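Local coordinates for protein superoxide dismutase [Mn/Fe] (Aeropyrum pernix, PDB 3AK2) that catalyses the dismutation of superoxide into molecular oxygen and hydrogen peroxide at a single manganese or iron ion, at residues 59-62 against 63-66. Residues are numbered along the deposited sequence; the frame is centred on the assembly and turned at random.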
loop_
_atom_site.group_PDB
_atom_site.type_symbol
_atom_site.label_atom_id
_atom_site.label_comp_id
_atom_site.label_asym_id
_atom_site.label_seq_id
_atom_site.Cartn_x
_atom_site.Cartn_y
_atom_site.Cartn_z
ATOM N N GLN A 59 -0.433 24.983 -10.546
ATOM C CA GLN A 59 -1.170 23.756 -10.802
ATOM C C GLN A 59 -0.630 22.680 -9.879
ATOM O O GLN A 59 0.583 22.596 -9.658
ATOM C CB GLN A 59 -0.985 23.295 -12.252
ATOM C CG GLN A 59 -1.369 24.326 -13.311
ATOM C CD GLN A 59 -2.847 24.644 -13.303
ATOM O OE1 GLN A 59 -3.687 23.752 -13.419
ATOM N NE2 GLN A 59 -3.174 25.920 -13.163
ATOM N N ILE A 60 -1.530 21.865 -9.336
ATOM C CA ILE A 60 -1.124 20.720 -8.519
ATOM C C ILE A 60 -1.793 19.433 -8.971
ATOM O O ILE A 60 -2.871 19.446 -9.569
ATOM C CB ILE A 60 -1.379 20.914 -6.986
ATOM C CG1 ILE A 60 -2.876 21.025 -6.670
ATOM C CG2 ILE A 60 -0.575 22.093 -6.436
ATOM C CD1 ILE A 60 -3.208 20.868 -5.185
ATOM N N ASP A 61 -1.126 18.324 -8.677
ATOM C CA ASP A 61 -1.721 17.006 -8.759
ATOM C C ASP A 61 -2.286 16.766 -7.364
ATOM O O ASP A 61 -1.535 16.538 -6.413
ATOM C CB ASP A 61 -0.638 15.978 -9.118
ATOM C CG ASP A 61 -1.152 14.540 -9.171
ATOM O OD1 ASP A 61 -0.579 13.750 -9.950
ATOM O OD2 ASP A 61 -2.090 14.176 -8.434
ATOM N N VAL A 62 -3.606 16.856 -7.242
ATOM C CA VAL A 62 -4.285 16.774 -5.948
ATOM C C VAL A 62 -3.970 15.454 -5.231
ATOM O O VAL A 62 -3.634 15.448 -4.047
ATOM C CB VAL A 62 -5.811 17.015 -6.115
ATOM C CG1 VAL A 62 -6.572 16.692 -4.841
ATOM C CG2 VAL A 62 -6.074 18.461 -6.534
ATOM N N ARG A 63 -4.045 14.348 -5.957
ATOM C CA ARG A 63 -3.743 13.040 -5.383
ATOM C C ARG A 63 -2.318 12.983 -4.828
ATOM O O ARG A 63 -2.088 12.516 -3.710
ATOM C CB ARG A 63 -3.949 11.946 -6.428
ATOM C CG ARG A 63 -3.470 10.572 -5.987
ATOM C CD ARG A 63 -4.007 9.514 -6.914
ATOM N NE ARG A 63 -3.417 9.622 -8.246
ATOM C CZ ARG A 63 -4.008 9.213 -9.364
ATOM N NH1 ARG A 63 -3.380 9.339 -10.524
ATOM N NH2 ARG A 63 -5.230 8.693 -9.331
ATOM N N ALA A 64 -1.364 13.471 -5.613
ATOM C CA ALA A 64 0.038 13.443 -5.222
ATOM C C ALA A 64 0.301 14.295 -3.984
ATOM O O ALA A 64 0.967 13.851 -3.045
ATOM C CB ALA A 64 0.912 13.901 -6.376
ATOM N N VAL A 65 -0.231 15.514 -3.969
ATOM C CA VAL A 65 0.012 16.409 -2.843
ATOM C C VAL A 65 -0.624 15.841 -1.574
ATOM O O VAL A 65 -0.045 15.925 -0.489
ATOM C CB VAL A 65 -0.471 17.853 -3.121
ATOM C CG1 VAL A 65 -0.311 18.726 -1.884
ATOM C CG2 VAL A 65 0.326 18.459 -4.273
ATOM N N MET A 66 -1.796 15.231 -1.710
ATOM C CA MET A 66 -2.435 14.635 -0.543
ATOM C C MET A 66 -1.717 13.385 -0.040
ATOM O O MET A 66 -1.664 13.152 1.167
ATOM C CB MET A 66 -3.920 14.399 -0.786
ATOM C CG MET A 66 -4.671 15.706 -0.880
ATOM S SD MET A 66 -6.392 15.529 -1.328
ATOM C CE MET A 66 -6.887 17.256 -1.311
HETATM O O HOH W 1 -1.003 11.219 -8.823
#
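Extended backbone at Ile60 and Asp61 turns into helix at Val62, and the first two alpha-helical bonds run from Val65 N to Asp61 O and from Met66 N to Val62 O, both 3.0 Å. Asp61 is the N-cap: its OD2 accepts from Ala64 N at 3.0 Å with an N-H...O angle of 165°, the amide meeting the oxygen from above the carboxylate plane. With CG anti to the backbone N (chi1 178°), the carboxylate is folded back over the first turn, where Asp61 CG rests 3.5 Å from Ala64 CB. The other oxygen, Asp61 OD1, accepts a hydrogen bond from a water 2.8 Å away; that water sits in the guanidinium plane at its edge, accepts from Arg63 NE, and so couples cap and arginine without direct contact of their charges. One turn apart, Val62 and Met66 run side by side, Val62 CG1 lying 3.6 Å from Met66 CE at the end of an extended thioether chain. Val65 CG2 reaches back to Ile60 CB at 4.0 Å. This N-terminus starts helix 62-82 of the alpha-hairpin domain; Val65 packs on Ala46, Lys49 and Ile50 of helix 25-54, the antiparallel partner, while Arg63 NH2 hydrogen-bonds Thr124 O of a second subunit and NH1 forms a salt bridge with Asp68 of a third, at the hairpin tip's interface with both.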